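Local coordinates for pheromome Binding Protein (Epiphyas postvittana, PDB 6VQ5), which probably binds and carries small odorants or pheromone molecules, as a helical member of the insect PBP/GOBP family, at residues E17-E22 with V53-K58; L44-G49 with D106-A111; A88-I93 with H123-A128. All coordinates share one frame; numbering follows the deposited sequence.

Interaction 1. Residues E17-E22 with V53-K58; sequences EECKKE and VCMSKK
Cys19 and Cys54 are joined by a disulfide, which is the covalent part of this contact. The two SG atoms lie 2.0 Å apart, with a torsion of -88° about the S-S bond. SG is anti to the carbonyl carbon in Cys19 but anti to the backbone N in Cys54, and these two first torsions turn the sulfurs to meet between the helices. The bond ties helix 13-23 to helix 46-58, whose short segments cross at 128° with their axes 9.3 Å apart at closest approach.

Apolar contacts gather round this bridge. Met55 CG approaches Cys19 SG at 3.8 Å, and Met55 also packs on Val15 and Leu16 of helix 13-23. Lys58 lays its methylene CD beside Cys19 SG at 3.7 Å.

The charged contacts centre on the Lys58 ammonium. The chain runs extended as far as CE, then bends, with chi4 at -66° placing NZ. Lys58 NZ donates to Glu22 OE2 at 2.8 Å and to Glu18 OE1 at 3.1 Å, and both are salt bridges. Glu22 and Lys58 meet tip to tip. In both carboxylates NZ comes from above the plane. Replacing Lys58 by an alanine would probably leave the carboxylates of Glu18 and Glu22 without their shared positive charge, and Cys19 SG without its methylene neighbour.

Glu18 and Glu22 are one helical turn apart, and a single lysine answers both. The ion network should therefore ease the repulsion between two nearby negative charges, while the disulfide ties the two helices together covalently.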
# COMPACT_ATOMS: atom_id res chain seq x y z
N GLU A 17 -11.49 4.51 6.82
CA GLU A 17 -12.71 5.31 7.09
C GLU A 17 -12.35 6.79 7.22
O GLU A 17 -13.12 7.63 6.72
CB GLU A 17 -13.41 4.82 8.36
CG GLU A 17 -14.22 3.56 8.15
CD GLU A 17 -15.20 3.58 6.98
OE1 GLU A 17 -16.15 4.35 7.01
OE2 GLU A 17 -14.98 2.84 6.03
N GLU A 18 -11.25 7.11 7.90
CA GLU A 18 -10.81 8.52 8.05
C GLU A 18 -10.52 9.06 6.66
O GLU A 18 -11.11 10.09 6.31
CB GLU A 18 -9.58 8.64 8.96
CG GLU A 18 -9.91 8.52 10.43
CD GLU A 18 -8.72 8.71 11.35
OE1 GLU A 18 -7.59 8.77 10.85
OE2 GLU A 18 -8.94 8.85 12.57
N CYS A 19 -9.69 8.36 5.89
CA CYS A 19 -9.25 8.77 4.54
C CYS A 19 -10.46 8.93 3.62
O CYS A 19 -10.43 9.85 2.78
CB CYS A 19 -8.24 7.78 3.98
SG CYS A 19 -6.66 7.94 4.86
N LYS A 20 -11.48 8.10 3.81
CA LYS A 20 -12.71 8.10 2.97
C LYS A 20 -13.39 9.46 3.16
O LYS A 20 -13.78 10.10 2.17
CB LYS A 20 -13.59 6.89 3.29
CG LYS A 20 -14.48 6.41 2.15
CD LYS A 20 -15.76 5.70 2.60
CE LYS A 20 -15.52 4.53 3.53
NZ LYS A 20 -16.79 3.85 3.91
N LYS A 21 -13.50 9.92 4.41
CA LYS A 21 -14.17 11.21 4.76
C LYS A 21 -13.32 12.43 4.31
O LYS A 21 -13.86 13.32 3.58
CB LYS A 21 -14.41 11.29 6.26
CG LYS A 21 -15.56 10.45 6.79
CD LYS A 21 -15.84 10.73 8.26
CE LYS A 21 -16.54 9.59 8.97
NZ LYS A 21 -17.06 10.01 10.29
N GLU A 22 -12.04 12.45 4.68
CA GLU A 22 -11.05 13.48 4.27
C GLU A 22 -11.04 13.69 2.75
O GLU A 22 -11.00 14.87 2.35
CB GLU A 22 -9.64 13.10 4.74
CG GLU A 22 -9.53 13.03 6.24
CD GLU A 22 -8.10 12.98 6.75
OE1 GLU A 22 -7.16 12.95 5.91
OE2 GLU A 22 -7.92 12.96 7.99
N VAL A 53 -1.85 6.86 -0.20
CA VAL A 53 -1.00 7.95 0.36
C VAL A 53 -1.59 8.35 1.71
O VAL A 53 -0.85 8.29 2.71
CB VAL A 53 -0.89 9.15 -0.61
CG1 VAL A 53 -0.25 10.36 0.04
CG2 VAL A 53 -0.14 8.74 -1.86
N CYS A 54 -2.87 8.71 1.74
CA CYS A 54 -3.61 9.14 2.96
C CYS A 54 -3.42 8.11 4.07
O CYS A 54 -3.09 8.51 5.20
CB CYS A 54 -5.09 9.35 2.69
SG CYS A 54 -5.99 9.75 4.21
N MET A 55 -3.64 6.83 3.77
CA MET A 55 -3.57 5.75 4.79
C MET A 55 -2.12 5.58 5.24
O MET A 55 -1.90 5.43 6.46
CB MET A 55 -4.12 4.42 4.25
CG MET A 55 -5.63 4.41 4.03
SD MET A 55 -6.16 2.90 3.14
CE MET A 55 -5.74 1.66 4.36
N SER A 56 -1.17 5.65 4.30
CA SER A 56 0.28 5.48 4.54
C SER A 56 0.78 6.54 5.53
O SER A 56 1.43 6.18 6.53
CB SER A 56 1.07 5.49 3.23
OG SER A 56 0.76 4.34 2.44
N LYS A 57 0.42 7.81 5.30
CA LYS A 57 0.75 8.95 6.20
C LYS A 57 0.21 8.69 7.61
O LYS A 57 0.98 8.81 8.58
CB LYS A 57 0.18 10.24 5.63
CG LYS A 57 1.03 10.86 4.53
CD LYS A 57 0.31 11.91 3.71
CE LYS A 57 1.27 12.68 2.83
NZ LYS A 57 0.55 13.68 1.99
N LYS A 58 -1.08 8.34 7.73
CA LYS A 58 -1.76 8.10 9.02
C LYS A 58 -1.13 6.91 9.75
O LYS A 58 -1.19 6.91 11.00
CB LYS A 58 -3.25 7.86 8.81
CG LYS A 58 -4.04 9.12 8.46
CD LYS A 58 -5.51 8.84 8.25
CE LYS A 58 -6.31 10.09 7.95
NZ LYS A 58 -6.33 11.00 9.11

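Interaction 2. Residues L44-G49 with D106-A111; sequences LNRDVG and DQCMKA
Arg46 lays its guanidinium over Cys108, whose CB sits 3.7 Å from the guanidinium plane, over its centre. Cys108 SG lies over the same group, 3.8 Å from Arg46 NH2. The arginine reaches this place with CG anti to its backbone N (chi1 -172°) and the chain extended out to NE. Along the way Arg46 CB passes Met109 SD at 4.0 Å.

At its edge the guanidinium meets Asp106. Arg46 NE donates to Asp106 OD2 in a salt bridge, modelled so short that its exact length is doubtful. The two flat groups are turned 49° from each other.

Asp106 has a second task. It is the N-cap of helix 107-121. Asp106 OD1 accepts from Met109 N at 3.1 Å, the donor standing well above the carboxylate plane, and takes a weak bond from Cys108 N. Asn45 stands at the same position before helix 46-58, where its OD1 takes a weak bond from Val48 N.

The backbones also come close. Gly49 CA makes a CH...O contact with Cys108 O at 3.1 Å, and Ala111 CB touches Gly49 O. Next to Gly49, Cys50 forms a disulfide with Cys108, so the close approach sits beside a covalent link.

Asp106 divides its oxygens: OD2 takes Arg46, OD1 the helix start. Arg46 and the backbone N-H groups there would both be expected to stabilise its negative charge.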
# COMPACT_ATOMS: atom_id res chain seq x y z
N LEU A 44 -8.43 0.26 -11.23
CA LEU A 44 -7.89 1.14 -10.16
C LEU A 44 -7.52 2.50 -10.79
O LEU A 44 -6.75 2.52 -11.75
CB LEU A 44 -6.69 0.47 -9.50
CG LEU A 44 -6.94 -0.91 -8.89
CD1 LEU A 44 -5.65 -1.49 -8.35
CD2 LEU A 44 -8.00 -0.86 -7.80
N ASN A 45 -8.04 3.60 -10.25
CA ASN A 45 -7.81 4.97 -10.77
C ASN A 45 -6.91 5.72 -9.78
O ASN A 45 -6.56 5.15 -8.74
CB ASN A 45 -9.12 5.71 -11.07
CG ASN A 45 -10.00 5.90 -9.85
OD1 ASN A 45 -9.57 5.71 -8.70
ND2 ASN A 45 -11.25 6.25 -10.09
N ARG A 46 -6.54 6.95 -10.13
CA ARG A 46 -5.64 7.82 -9.34
C ARG A 46 -6.13 7.90 -7.88
O ARG A 46 -5.29 7.81 -6.96
CB ARG A 46 -5.59 9.19 -10.00
CG ARG A 46 -4.55 10.12 -9.40
CD ARG A 46 -4.53 11.46 -10.09
NE ARG A 46 -3.60 12.34 -9.41
CZ ARG A 46 -3.86 13.03 -8.31
NH1 ARG A 46 -5.04 12.96 -7.73
NH2 ARG A 46 -2.92 13.80 -7.78
N ASP A 47 -7.43 8.05 -7.67
CA ASP A 47 -8.02 8.24 -6.32
C ASP A 47 -7.63 7.07 -5.41
O ASP A 47 -7.46 7.30 -4.22
CB ASP A 47 -9.54 8.41 -6.36
CG ASP A 47 -10.00 9.72 -6.98
OD1 ASP A 47 -9.20 10.70 -6.96
OD2 ASP A 47 -11.15 9.75 -7.48
N VAL A 48 -7.51 5.85 -5.95
CA VAL A 48 -7.08 4.67 -5.14
C VAL A 48 -5.66 4.95 -4.66
O VAL A 48 -5.33 4.60 -3.50
CB VAL A 48 -7.18 3.34 -5.91
CG1 VAL A 48 -6.68 2.15 -5.08
CG2 VAL A 48 -8.60 3.08 -6.38
N GLY A 49 -4.84 5.55 -5.51
CA GLY A 49 -3.50 6.04 -5.14
C GLY A 49 -3.57 7.05 -4.01
O GLY A 49 -2.83 6.88 -3.04
N ASP A 106 3.46 12.46 -9.92
CA ASP A 106 2.18 12.47 -9.18
C ASP A 106 2.30 11.46 -8.03
O ASP A 106 2.42 10.26 -8.32
CB ASP A 106 1.05 12.15 -10.16
CG ASP A 106 -0.29 11.93 -9.50
OD1 ASP A 106 -0.32 11.67 -8.28
OD2 ASP A 106 -1.29 12.03 -10.23
N GLN A 107 2.27 11.92 -6.78
CA GLN A 107 2.54 11.05 -5.59
C GLN A 107 1.37 10.09 -5.37
O GLN A 107 1.60 9.06 -4.71
CB GLN A 107 2.79 11.89 -4.34
CG GLN A 107 4.12 12.63 -4.33
CD GLN A 107 4.22 13.51 -3.11
OE1 GLN A 107 3.56 13.26 -2.09
NE2 GLN A 107 5.04 14.55 -3.18
N CYS A 108 0.18 10.41 -5.90
CA CYS A 108 -1.01 9.51 -5.91
C CYS A 108 -0.76 8.33 -6.86
O CYS A 108 -0.94 7.16 -6.43
CB CYS A 108 -2.28 10.27 -6.28
SG CYS A 108 -2.94 11.32 -4.96
N MET A 109 -0.32 8.61 -8.09
CA MET A 109 0.01 7.58 -9.11
C MET A 109 1.22 6.77 -8.64
O MET A 109 1.18 5.53 -8.78
CB MET A 109 0.27 8.20 -10.48
CG MET A 109 -1.01 8.74 -11.15
SD MET A 109 -2.30 7.46 -11.45
CE MET A 109 -1.40 6.37 -12.55
N LYS A 110 2.22 7.44 -8.06
CA LYS A 110 3.43 6.79 -7.50
C LYS A 110 3.02 5.72 -6.48
O LYS A 110 3.60 4.61 -6.53
CB LYS A 110 4.36 7.82 -6.86
CG LYS A 110 5.71 7.25 -6.45
CD LYS A 110 6.75 8.27 -6.03
CE LYS A 110 7.13 8.14 -4.57
NZ LYS A 110 8.43 8.78 -4.29
N ALA A 111 2.07 6.03 -5.60
CA ALA A 111 1.62 5.12 -4.52
C ALA A 111 0.84 3.94 -5.12
O ALA A 111 1.02 2.79 -4.66
CB ALA A 111 0.80 5.88 -3.51

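Interaction 3. Residues A88-I93 with H123-A128; sequences AKLVAI and HELNWA. Unlike the reference sequence in segment 123-128: Glu124 (reference Lys).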
# COMPACT_ATOMS: atom_id res chain seq x y z
N ALA A 88 11.02 -8.67 6.98
CA ALA A 88 12.25 -8.20 6.29
C ALA A 88 12.11 -8.39 4.78
O ALA A 88 12.48 -7.46 4.04
CB ALA A 88 13.46 -8.91 6.83
N LYS A 89 11.58 -9.53 4.32
CA LYS A 89 11.41 -9.83 2.87
C LYS A 89 10.40 -8.84 2.27
O LYS A 89 10.69 -8.29 1.19
CB LYS A 89 10.90 -11.26 2.61
CG LYS A 89 11.80 -12.41 3.06
CD LYS A 89 13.25 -12.33 2.61
CE LYS A 89 14.16 -11.76 3.69
NZ LYS A 89 15.38 -11.11 3.15
N LEU A 90 9.27 -8.63 2.94
CA LEU A 90 8.18 -7.69 2.53
C LEU A 90 8.75 -6.29 2.31
O LEU A 90 8.48 -5.71 1.24
CB LEU A 90 7.09 -7.65 3.59
CG LEU A 90 6.13 -8.84 3.61
CD1 LEU A 90 5.09 -8.67 4.71
CD2 LEU A 90 5.45 -9.01 2.27
N VAL A 91 9.46 -5.75 3.29
CA VAL A 91 9.99 -4.35 3.24
C VAL A 91 11.08 -4.29 2.17
O VAL A 91 11.16 -3.26 1.47
CB VAL A 91 10.49 -3.88 4.63
CG1 VAL A 91 11.26 -2.57 4.57
CG2 VAL A 91 9.35 -3.78 5.63
N ALA A 92 11.87 -5.36 2.00
CA ALA A 92 12.87 -5.46 0.92
C ALA A 92 12.16 -5.30 -0.43
O ALA A 92 12.60 -4.44 -1.23
CB ALA A 92 13.62 -6.77 1.00
N ILE A 93 11.09 -6.05 -0.66
CA ILE A 93 10.27 -5.99 -1.91
C ILE A 93 9.67 -4.58 -2.05
O ILE A 93 9.68 -4.06 -3.18
CB ILE A 93 9.21 -7.12 -1.95
CG1 ILE A 93 9.81 -8.42 -2.48
CG2 ILE A 93 7.98 -6.71 -2.75
CD1 ILE A 93 9.26 -9.66 -1.81
N HIS A 123 4.17 -12.50 -3.94
CA HIS A 123 3.51 -13.79 -4.30
C HIS A 123 4.03 -14.95 -3.44
O HIS A 123 3.20 -15.64 -2.83
CB HIS A 123 3.72 -14.09 -5.79
CG HIS A 123 3.13 -15.40 -6.22
ND1 HIS A 123 1.77 -15.54 -6.48
CD2 HIS A 123 3.69 -16.61 -6.39
CE1 HIS A 123 1.53 -16.79 -6.81
NE2 HIS A 123 2.68 -17.47 -6.75
N GLU A 124 5.35 -15.15 -3.39
CA GLU A 124 5.98 -16.38 -2.85
C GLU A 124 6.15 -16.28 -1.33
O GLU A 124 7.03 -16.99 -0.79
CB GLU A 124 7.35 -16.63 -3.51
CG GLU A 124 7.42 -16.28 -4.99
CD GLU A 124 8.12 -14.96 -5.30
OE1 GLU A 124 7.74 -13.91 -4.72
OE2 GLU A 124 9.05 -14.99 -6.11
N LEU A 125 5.35 -15.45 -0.66
CA LEU A 125 5.41 -15.15 0.79
C LEU A 125 4.04 -15.43 1.41
O LEU A 125 3.02 -15.01 0.83
CB LEU A 125 5.82 -13.69 0.99
CG LEU A 125 7.31 -13.40 1.20
CD1 LEU A 125 8.19 -14.16 0.22
CD2 LEU A 125 7.57 -11.91 1.09
N ASN A 126 4.01 -16.10 2.56
CA ASN A 126 2.77 -16.38 3.33
C ASN A 126 2.44 -15.14 4.17
O ASN A 126 2.97 -15.01 5.28
CB ASN A 126 2.91 -17.64 4.19
CG ASN A 126 1.57 -18.22 4.57
OD1 ASN A 126 0.63 -17.50 4.90
ND2 ASN A 126 1.46 -19.54 4.51
N TRP A 127 1.60 -14.24 3.64
CA TRP A 127 1.21 -12.98 4.34
C TRP A 127 -0.12 -12.43 3.79
O TRP A 127 -0.22 -12.22 2.57
CB TRP A 127 2.33 -11.95 4.23
CG TRP A 127 2.09 -10.78 5.12
CD1 TRP A 127 2.22 -10.74 6.48
CD2 TRP A 127 1.64 -9.47 4.72
NE1 TRP A 127 1.90 -9.49 6.95
CE2 TRP A 127 1.54 -8.69 5.89
CE3 TRP A 127 1.33 -8.88 3.49
CZ2 TRP A 127 1.13 -7.36 5.86
CZ3 TRP A 127 0.91 -7.56 3.46
CH2 TRP A 127 0.82 -6.82 4.64
N ALA A 128 -1.08 -12.18 4.69
CA ALA A 128 -2.45 -11.70 4.39
C ALA A 128 -2.46 -10.17 4.28
O ALA A 128 -2.58 -9.48 5.30
CB ALA A 128 -3.40 -12.20 5.45
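Leu90 sets its CD1 methyl over one face of the Trp127 indole. This is a CH-pi contact: Leu90 CD1 lies 3.6 Å from the centroid of the Trp127 five-membered ring, 12° off the ring normal. Leu90 CD1 comes nearest to Trp127 CD2, at 3.5 Å. In Trp127, chi1 (-170°) puts CG anti to the backbone N and beside the carbonyl carbon, and chi2 (74°) turns the indole so that its face meets Leu90 CD1. The ring NE1 has a weak hydrogen bond to Ala77 O, which may help to hold the indole.

The contact joins helix 84-100 of this all-helical PBP/GOBP fold to the irregular segment that follows helix 107-121. The segment leads to Ala128, one of the residues lining the site of the bound 2-(2-methoxyethoxy)ethanol. Phe118 and Ile122 also touch Leu90 and Ile93.

Leu125 supplies the other half of the contact through a single methyl, CD2. Leu90 CD2 lies 3.8 Å from Leu125 CD2, the two side chains sliding past each other in opposite directions. Ile93 CD1 meets Leu125 CD2 tip to tip, at 4.0 Å. Lys89 adds its CB at 3.7 Å from Leu125 CD2, while its bent chain carries the ammonium away from the segment.

How the interactions relate
Interactions 1 and 2 are neighbours, with centres 13 Å apart. Both use helix 46-58, which carries Cys54 for one and Cys50, the partner of Cys108, for the other. They touch directly: Val53 CG2 lies 3.4 Å from Ala111 CB. Interaction 3 stands apart, on the opposite side of the chain's centre. Its centre is about 24 Å from that of interaction 1 and 22 Å from that of interaction 2. Helix 107-121 starts at interaction 2 and leads on to the irregular segment of interaction 3. The bound ligand links interactions 1 and 3 loosely: Ala128 of interaction 3 lines its site, and so does Phe12, which Met55 of interaction 1 touches.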